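Local coordinates for PTS system, cellobiose-specific IIA component (Bacillus anthracis, PDB 3K1S), which relays phosphoryl groups from the phosphocarrier HPr to the IIB component of the cellobiose phosphotransferase system, supporting uptake of the sugar, at the interface of chains A and B. Coordinates in Å, arbitrary orientation; residue numbers count along the deposited sequence, not the author numbering. Chains: chain A/B, PTS system, cellobiose-specific IIA component.

All three contacts lie along one A-B seam, where helix 76-108 of chain A runs alongside helix 76-107 of chain B. Contacts 2 and 3 are neighbours, their C-alpha centres about 10 Å apart, and share A:Gln59, A:Gln82 and B:His80; both also draw on helix 38-67 of chain A. Contact 1 is farther toward the C-terminal end of the seam, about 23 Å from contact 3 and 32 Å from contact 2, and adds helix 11-34 of chain B. The helices are thus held together at both ends, with the phosphoryl-accepting histidine at the boundary between two subunits of the trimer.

Contact 1: the interface of chains A and B. Residues chain A 94, 97-98, 100-101; chain B 30, 34, 98, 101-102.
The ammonium NZ of B:Lys34 is gripped by two carboxylates of chain A and a water, in a subunit seam of the all-helical lactose/cellobiose IIA family. A:Glu97 OE1 receives it at 2.7 Å through its syn lone pair, and A:Asp100 OD2 at 3.1 Å through its anti lone pair; both are salt bridges. Water 1 closes a triangle, 2.6 Å from A:Asp100 OD2 and also bonded to NZ. The lysine chain leaves helix 11-34 with CG anti to the backbone N and bends at chi3 (-77°), which carries its tip between acidic groups one turn apart on helix 76-108. Below its carboxylate, A:Glu97 also packs through carbon. Its CG meets CD1 of B:Leu30 at 3.4 Å, the two side chains running antiparallel past one another, while its CB lies over a face of the B:Phe98 ring, offset toward the rim, 3.9 Å from the ring centre. That ring points its CZ tip at the middle of the A:Phe98 face, an edge-to-face pair with planes 65° apart and centroids separated by 4.8 Å. Beyond it, CD1 of A:Leu101 rests 3.9 Å from CE1 of B:Tyr102, whose ring takes CA of B:Lys34 over the centre of one face.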
loop_
_atom_site.group_PDB
_atom_site.type_symbol
_atom_site.label_atom_id
_atom_site.label_comp_id
_atom_site.label_asym_id
_atom_site.label_seq_id
_atom_site.Cartn_x
_atom_site.Cartn_y
_atom_site.Cartn_z
ATOM N N LEU A 94 8.412 0.682 4.742
ATOM C CA LEU A 94 8.306 -0.447 5.665
ATOM C C LEU A 94 9.527 -1.366 5.618
ATOM O O LEU A 94 9.927 -1.927 6.644
ATOM C CB LEU A 94 7.008 -1.219 5.438
ATOM C CG LEU A 94 5.747 -0.397 5.741
ATOM C CD1 LEU A 94 4.495 -1.173 5.365
ATOM C CD2 LEU A 94 5.696 0.043 7.213
ATOM N N GLU A 97 11.991 -0.476 7.910
ATOM C CA GLU A 97 11.633 -0.936 9.245
ATOM C C GLU A 97 11.933 -2.415 9.459
ATOM O O GLU A 97 12.317 -2.815 10.557
ATOM C CB GLU A 97 10.169 -0.612 9.556
ATOM C CG GLU A 97 9.881 0.887 9.661
ATOM C CD GLU A 97 10.828 1.620 10.608
ATOM O OE1 GLU A 97 11.241 1.032 11.633
ATOM O OE2 GLU A 97 11.156 2.794 10.324
ATOM N N PHE A 98 11.778 -3.225 8.418
ATOM C CA PHE A 98 12.245 -4.612 8.484
ATOM C C PHE A 98 13.758 -4.675 8.659
ATOM O O PHE A 98 14.268 -5.467 9.457
ATOM C CB PHE A 98 11.833 -5.401 7.243
ATOM C CG PHE A 98 10.410 -5.853 7.268
ATOM C CD1 PHE A 98 10.017 -6.906 8.088
ATOM C CD2 PHE A 98 9.456 -5.228 6.475
ATOM C CE1 PHE A 98 8.694 -7.323 8.118
ATOM C CE2 PHE A 98 8.130 -5.644 6.500
ATOM C CZ PHE A 98 7.749 -6.692 7.319
ATOM N N ASP A 100 15.803 -2.414 9.949
ATOM C CA ASP A 100 16.192 -1.986 11.295
ATOM C C ASP A 100 15.939 -3.089 12.305
ATOM O O ASP A 100 16.742 -3.305 13.213
ATOM C CB ASP A 100 15.473 -0.698 11.707
ATOM C CG ASP A 100 16.378 0.523 11.646
ATOM O OD1 ASP A 100 17.502 0.423 11.101
ATOM O OD2 ASP A 100 15.972 1.589 12.156
ATOM N N LEU A 101 14.830 -3.798 12.123
ATOM C CA LEU A 101 14.472 -4.908 12.990
ATOM C C LEU A 101 15.474 -6.056 12.862
ATOM O O LEU A 101 15.817 -6.695 13.857
ATOM C CB LEU A 101 13.036 -5.373 12.706
ATOM C CG LEU A 101 12.437 -6.516 13.532
ATOM C CD1 LEU A 101 12.604 -6.292 15.030
ATOM C CD2 LEU A 101 10.965 -6.686 13.182
ATOM N N LEU B 30 5.828 3.832 15.703
ATOM C CA LEU B 30 6.805 2.789 15.423
ATOM C C LEU B 30 8.186 3.167 15.948
ATOM O O LEU B 30 8.886 2.324 16.506
ATOM C CB LEU B 30 6.857 2.478 13.917
ATOM C CG LEU B 30 7.500 1.155 13.484
ATOM C CD1 LEU B 30 7.357 0.944 11.981
ATOM C CD2 LEU B 30 8.968 1.087 13.903
ATOM N N LYS B 34 10.449 1.392 19.013
ATOM C CA LYS B 34 11.838 1.039 18.739
ATOM C C LYS B 34 12.763 1.528 19.853
ATOM O O LYS B 34 13.733 0.852 20.202
ATOM C CB LYS B 34 12.252 1.662 17.403
ATOM C CG LYS B 34 13.503 1.087 16.778
ATOM C CD LYS B 34 13.843 1.821 15.484
ATOM C CE LYS B 34 12.957 1.384 14.332
ATOM N NZ LYS B 34 13.158 2.251 13.137
ATOM N N PHE B 98 4.750 -4.088 13.830
ATOM C CA PHE B 98 6.110 -3.752 14.245
ATOM C C PHE B 98 6.145 -3.436 15.743
ATOM O O PHE B 98 7.006 -3.939 16.470
ATOM C CB PHE B 98 6.681 -2.595 13.422
ATOM C CG PHE B 98 7.289 -3.023 12.114
ATOM C CD1 PHE B 98 8.500 -3.712 12.086
ATOM C CD2 PHE B 98 6.658 -2.734 10.912
ATOM C CE1 PHE B 98 9.068 -4.111 10.881
ATOM C CE2 PHE B 98 7.215 -3.129 9.702
ATOM C CZ PHE B 98 8.426 -3.817 9.688
ATOM N N LEU B 101 5.769 -6.561 17.795
ATOM C CA LEU B 101 7.016 -7.316 17.764
ATOM C C LEU B 101 8.068 -6.726 18.714
ATOM O O LEU B 101 8.756 -7.472 19.414
ATOM C CB LEU B 101 7.552 -7.427 16.330
ATOM C CG LEU B 101 8.645 -8.470 16.054
ATOM C CD1 LEU B 101 8.254 -9.866 16.538
ATOM C CD2 LEU B 101 8.990 -8.498 14.570
ATOM N N TYR B 102 8.189 -5.396 18.750
ATOM C CA TYR B 102 9.145 -4.763 19.671
ATOM C C TYR B 102 8.793 -5.052 21.129
ATOM O O TYR B 102 9.683 -5.286 21.948
ATOM C CB TYR B 102 9.299 -3.256 19.417
ATOM C CG TYR B 102 10.149 -2.931 18.204
ATOM C CD1 TYR B 102 11.493 -3.298 18.154
ATOM C CD2 TYR B 102 9.611 -2.258 17.109
ATOM C CE1 TYR B 102 12.278 -3.016 17.039
ATOM C CE2 TYR B 102 10.389 -1.961 15.996
ATOM C CZ TYR B 102 11.718 -2.345 15.966
ATOM O OH TYR B 102 12.496 -2.056 14.870
HETATM O O HOH W 1 15.794 4.104 12.969
#

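Contact 2: the interface of chains A and B. Residues chain A 59, 62-63, 66, 72, 74, 78, 82; chain B 76-77, 80.
This is a helix-start-to-groove interface between two copies of a IIA subunit, in which the first turn of helix 76-107 of chain B plugs into chain A and helps join neighbours of the trimer. The carboxylate of A:Glu66 caps that turn from the partner chain. Its OE2 accepts the backbone N-H of B:Val76 at 2.6 Å. A:Glu66 OE1 accepts a hydrogen bond from the backbone N of B:Leu77 at 3.2 Å. Both oxygens are met on the syn side, 26° out of the carboxylate plane, and the positive end of the helix dipole would be expected to stabilise the acid's charge. The extended chain of A:Glu66 (chi2 -164°) brings both oxygens to the helix end. B:Val76 fills the groove beside them. CG1, anti to its backbone N, is pressed tightly against CD1 of A:Ile63 and faces A:Leu62, whereas CG2 turns to A:Thr72 and A:Leu78. One turn on, the B:His80 ring has NE2 of A:Gln59 3.6 Å above one face, offset toward the rim. A:Gln59 and A:Gln82 clasp amides through paired hydrogen bonds, each 2.9 Å from NE2 of one to OE1 of the other, using in-plane lone pairs. This clasp fixes the rotation of A:Gln82, and its OE1 also bonds water 2, which lies at the ring edge 2.9 Å from ND1 of B:His80. The site thus positions the family's phosphoryl-accepting histidine with groups from the adjacent subunit.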
loop_
_atom_site.group_PDB
_atom_site.type_symbol
_atom_site.label_atom_id
_atom_site.label_comp_id
_atom_site.label_asym_id
_atom_site.label_seq_id
_atom_site.Cartn_x
_atom_site.Cartn_y
_atom_site.Cartn_z
ATOM N N GLN A 59 5.167 12.465 -11.542
ATOM C CA GLN A 59 4.061 12.814 -10.659
ATOM C C GLN A 59 3.793 14.324 -10.634
ATOM O O GLN A 59 2.659 14.771 -10.858
ATOM C CB GLN A 59 4.332 12.304 -9.238
ATOM C CG GLN A 59 3.108 12.303 -8.331
ATOM C CD GLN A 59 1.960 11.499 -8.911
ATOM O OE1 GLN A 59 2.122 10.815 -9.924
ATOM N NE2 GLN A 59 0.790 11.578 -8.272
ATOM N N LEU A 62 2.448 15.694 -13.755
ATOM C CA LEU A 62 1.098 15.211 -13.969
ATOM C C LEU A 62 0.106 16.063 -13.181
ATOM O O LEU A 62 -0.823 16.630 -13.757
ATOM C CB LEU A 62 1.004 13.729 -13.585
ATOM C CG LEU A 62 -0.195 12.881 -14.012
ATOM C CD1 LEU A 62 -0.376 12.870 -15.524
ATOM C CD2 LEU A 62 -0.034 11.462 -13.483
ATOM N N ILE A 63 0.326 16.174 -11.872
ATOM C CA ILE A 63 -0.496 17.021 -11.013
ATOM C C ILE A 63 -0.565 18.458 -11.535
ATOM O O ILE A 63 -1.658 19.029 -11.642
ATOM C CB ILE A 63 -0.000 17.013 -9.534
ATOM C CG1 ILE A 63 0.056 15.579 -8.977
ATOM C CG2 ILE A 63 -0.866 17.922 -8.653
ATOM C CD1 ILE A 63 -1.207 14.753 -9.193
ATOM N N GLU A 66 -2.851 19.178 -14.530
ATOM C CA GLU A 66 -4.227 19.380 -14.066
ATOM C C GLU A 66 -4.423 20.777 -13.502
ATOM O O GLU A 66 -5.392 21.456 -13.837
ATOM C CB GLU A 66 -4.622 18.354 -13.008
ATOM C CG GLU A 66 -4.789 16.952 -13.531
ATOM C CD GLU A 66 -5.552 16.059 -12.569
ATOM O OE1 GLU A 66 -5.404 16.228 -11.331
ATOM O OE2 GLU A 66 -6.297 15.181 -13.055
ATOM N N THR A 72 -6.362 15.349 -17.844
ATOM C CA THR A 72 -5.727 14.072 -18.142
ATOM C C THR A 72 -6.781 13.022 -18.452
ATOM O O THR A 72 -7.861 13.017 -17.860
ATOM C CB THR A 72 -4.834 13.597 -16.969
ATOM O OG1 THR A 72 -3.561 14.251 -17.047
ATOM C CG2 THR A 72 -4.612 12.087 -17.015
ATOM N N ILE A 74 -8.221 9.639 -17.930
ATOM C CA ILE A 74 -8.196 8.633 -16.871
ATOM C C ILE A 74 -8.411 7.248 -17.469
ATOM O O ILE A 74 -9.372 7.016 -18.206
ATOM C CB ILE A 74 -9.244 8.923 -15.760
ATOM C CG1 ILE A 74 -9.138 10.377 -15.260
ATOM C CG2 ILE A 74 -9.108 7.928 -14.609
ATOM C CD1 ILE A 74 -7.813 10.755 -14.569
ATOM N N LEU A 78 -3.350 4.242 -15.945
ATOM C CA LEU A 78 -2.973 5.410 -15.147
ATOM C C LEU A 78 -3.268 5.204 -13.658
ATOM O O LEU A 78 -2.448 5.551 -12.811
ATOM C CB LEU A 78 -3.653 6.678 -15.666
ATOM C CG LEU A 78 -3.461 7.988 -14.888
ATOM C CD1 LEU A 78 -1.998 8.386 -14.789
ATOM C CD2 LEU A 78 -4.271 9.099 -15.535
ATOM N N GLN A 82 -0.515 4.954 -10.727
ATOM C CA GLN A 82 -0.566 5.707 -9.479
ATOM C C GLN A 82 -0.462 4.768 -8.277
ATOM O O GLN A 82 0.225 5.076 -7.302
ATOM C CB GLN A 82 -1.844 6.542 -9.409
ATOM C CG GLN A 82 -1.865 7.714 -10.379
ATOM C CD GLN A 82 -0.899 8.809 -9.976
ATOM O OE1 GLN A 82 -0.961 9.329 -8.862
ATOM N NE2 GLN A 82 0.004 9.166 -10.885
ATOM N N VAL B 76 -6.572 13.086 -11.488
ATOM C CA VAL B 76 -5.362 12.471 -10.954
ATOM C C VAL B 76 -5.252 12.755 -9.459
ATOM O O VAL B 76 -4.973 11.853 -8.660
ATOM C CB VAL B 76 -4.091 12.992 -11.680
ATOM C CG1 VAL B 76 -2.822 12.572 -10.934
ATOM C CG2 VAL B 76 -4.051 12.495 -13.123
ATOM N N LEU B 77 -5.481 14.012 -9.087
ATOM C CA LEU B 77 -5.404 14.432 -7.690
ATOM C C LEU B 77 -6.305 13.587 -6.791
ATOM O O LEU B 77 -5.893 13.175 -5.699
ATOM C CB LEU B 77 -5.756 15.918 -7.538
ATOM C CG LEU B 77 -5.438 16.556 -6.175
ATOM C CD1 LEU B 77 -3.943 16.474 -5.835
ATOM C CD2 LEU B 77 -5.916 17.998 -6.142
ATOM N N HIS B 80 -5.010 10.110 -6.485
ATOM C CA HIS B 80 -3.842 10.250 -5.605
ATOM C C HIS B 80 -4.249 10.386 -4.133
ATOM O O HIS B 80 -3.615 9.803 -3.249
ATOM C CB HIS B 80 -3.008 11.459 -6.054
ATOM C CG HIS B 80 -1.749 11.670 -5.266
ATOM N ND1 HIS B 80 -0.762 10.711 -5.161
ATOM C CD2 HIS B 80 -1.304 12.747 -4.570
ATOM C CE1 HIS B 80 0.230 11.183 -4.424
ATOM N NE2 HIS B 80 -0.075 12.415 -4.053
HETATM O O HOH W 2 -1.251 8.084 -6.390
#

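Contact 3: the interface of chains A and B. Residues chain A 59, 82-83, 86-87; chain B 79-80, 83-84, 87.
A:Met86, modelled as selenomethionine, threads across the seam past four side chains of chain B. Its CB lies 3.7 Å from the amide ND2 of B:Asn87, and CG packs 3.5 Å from CB of B:Asp83. The chain then bends at chi2 (-62°) and again at chi3 (-79°), which turns SE toward CE1 of B:His80, 3.6 Å away, and lays the methyl CE over the centre of the B:His84 face, 3.6 Å from the ring centroid. B:His84 in turn sets its CD2 above the B:His80 face opposite the one that meets A:Gln59, so the B:His80 ring is sandwiched. B:Asn87 is steadied by its own helix: ND2 donates to the carbonyl O of B:Asp83 at 2.8 Å, tilted out of the carbonyl plane. The same ND2 bonds water 3, which reaches the carbonyl of A:Asp83, while OD1 bonds water 5, shared with A:Asn87. Carboxylates of A:Asp83 and B:Asp83 approach with OD1 atoms 2.8 Å apart and planes 61° apart; in this family these aspartates ligate a metal on the trimer axis, which would plausibly offset their repulsion. The patch lies in the N-terminal half of the paired helices 76-108 of chain A and 76-107 of chain B, on the inter-subunit face of each bundle where the two helices meet, probably near the trimer axis.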
loop_
_atom_site.group_PDB
_atom_site.type_symbol
_atom_site.label_atom_id
_atom_site.label_comp_id
_atom_site.label_asym_id
_atom_site.label_seq_id
_atom_site.Cartn_x
_atom_site.Cartn_y
_atom_site.Cartn_z
ATOM N N GLN A 59 5.167 12.465 -11.542
ATOM C CA GLN A 59 4.061 12.814 -10.659
ATOM C C GLN A 59 3.793 14.324 -10.634
ATOM O O GLN A 59 2.659 14.771 -10.858
ATOM C CB GLN A 59 4.332 12.304 -9.238
ATOM C CG GLN A 59 3.108 12.303 -8.331
ATOM C CD GLN A 59 1.960 11.499 -8.911
ATOM O OE1 GLN A 59 2.122 10.815 -9.924
ATOM N NE2 GLN A 59 0.790 11.578 -8.272
ATOM N N GLN A 82 -0.515 4.954 -10.727
ATOM C CA GLN A 82 -0.566 5.707 -9.479
ATOM C C GLN A 82 -0.462 4.768 -8.277
ATOM O O GLN A 82 0.225 5.076 -7.302
ATOM C CB GLN A 82 -1.844 6.542 -9.409
ATOM C CG GLN A 82 -1.865 7.714 -10.379
ATOM C CD GLN A 82 -0.899 8.809 -9.976
ATOM O OE1 GLN A 82 -0.961 9.329 -8.862
ATOM N NE2 GLN A 82 0.004 9.166 -10.885
ATOM N N ASP A 83 -1.144 3.625 -8.360
ATOM C CA ASP A 83 -1.110 2.612 -7.307
ATOM C C ASP A 83 0.320 2.121 -7.093
ATOM O O ASP A 83 0.799 2.042 -5.955
ATOM C CB ASP A 83 -2.030 1.431 -7.651
ATOM C CG ASP A 83 -3.504 1.717 -7.378
ATOM O OD1 ASP A 83 -3.821 2.504 -6.459
ATOM O OD2 ASP A 83 -4.359 1.123 -8.073
HETATM N N MSE A 86 2.598 4.936 -5.335
HETATM C CA MSE A 86 2.267 4.988 -3.915
HETATM C C MSE A 86 2.632 3.695 -3.174
HETATM O O MSE A 86 3.043 3.744 -2.013
HETATM C CB MSE A 86 0.787 5.350 -3.706
HETATM C CG MSE A 86 0.466 6.791 -4.094
HETATM SE SE MSE A 86 1.443 8.117 -3.011
HETATM C CE MSE A 86 0.317 8.067 -1.408
ATOM N N ASN A 87 2.493 2.555 -3.849
ATOM C CA ASN A 87 2.911 1.265 -3.293
ATOM C C ASN A 87 4.420 1.163 -3.050
ATOM O O ASN A 87 4.855 0.664 -2.010
ATOM C CB ASN A 87 2.462 0.099 -4.183
ATOM C CG ASN A 87 2.682 -1.244 -3.517
ATOM O OD1 ASN A 87 2.200 -1.479 -2.412
ATOM N ND2 ASN A 87 3.431 -2.123 -4.174
ATOM N N ILE B 79 -7.585 10.509 -7.418
ATOM C CA ILE B 79 -7.048 9.155 -7.394
ATOM C C ILE B 79 -5.877 9.102 -6.411
ATOM O O ILE B 79 -5.778 8.182 -5.603
ATOM C CB ILE B 79 -6.622 8.702 -8.814
ATOM C CG1 ILE B 79 -7.847 8.615 -9.732
ATOM C CG2 ILE B 79 -5.873 7.361 -8.769
ATOM C CD1 ILE B 79 -7.515 8.613 -11.235
ATOM N N HIS B 80 -5.010 10.110 -6.485
ATOM C CA HIS B 80 -3.842 10.250 -5.605
ATOM C C HIS B 80 -4.249 10.386 -4.133
ATOM O O HIS B 80 -3.615 9.803 -3.249
ATOM C CB HIS B 80 -3.008 11.459 -6.054
ATOM C CG HIS B 80 -1.749 11.670 -5.266
ATOM N ND1 HIS B 80 -0.762 10.711 -5.161
ATOM C CD2 HIS B 80 -1.304 12.747 -4.570
ATOM C CE1 HIS B 80 0.230 11.183 -4.424
ATOM N NE2 HIS B 80 -0.075 12.415 -4.053
ATOM N N ASP B 83 -5.222 7.108 -2.810
ATOM C CA ASP B 83 -4.008 6.324 -2.563
ATOM C C ASP B 83 -3.413 6.655 -1.197
ATOM O O ASP B 83 -2.960 5.757 -0.481
ATOM C CB ASP B 83 -2.966 6.542 -3.666
ATOM C CG ASP B 83 -3.348 5.868 -4.979
ATOM O OD1 ASP B 83 -4.091 4.861 -4.959
ATOM O OD2 ASP B 83 -2.900 6.349 -6.038
ATOM N N HIS B 84 -3.433 7.941 -0.840
ATOM C CA HIS B 84 -2.946 8.396 0.462
ATOM C C HIS B 84 -3.670 7.706 1.605
ATOM O O HIS B 84 -3.037 7.128 2.483
ATOM C CB HIS B 84 -3.067 9.919 0.595
ATOM C CG HIS B 84 -1.851 10.663 0.138
ATOM N ND1 HIS B 84 -0.719 10.792 0.917
ATOM C CD2 HIS B 84 -1.588 11.321 -1.017
ATOM C CE1 HIS B 84 0.187 11.496 0.261
ATOM N NE2 HIS B 84 -0.317 11.833 -0.913
ATOM N N ASN B 87 -3.042 3.742 1.533
ATOM C CA ASN B 87 -1.672 3.479 1.979
ATOM C C ASN B 87 -1.453 3.802 3.459
ATOM O O ASN B 87 -0.682 3.118 4.137
ATOM C CB ASN B 87 -0.636 4.197 1.093
ATOM C CG ASN B 87 -0.397 3.469 -0.224
ATOM O OD1 ASN B 87 0.578 2.731 -0.366
ATOM N ND2 ASN B 87 -1.311 3.644 -1.180
HETATM O O HOH W 3 -0.847 1.911 -3.518
HETATM O O HOH W 4 -1.251 8.084 -6.390
HETATM O O HOH W 5 -0.045 0.202 -1.731
#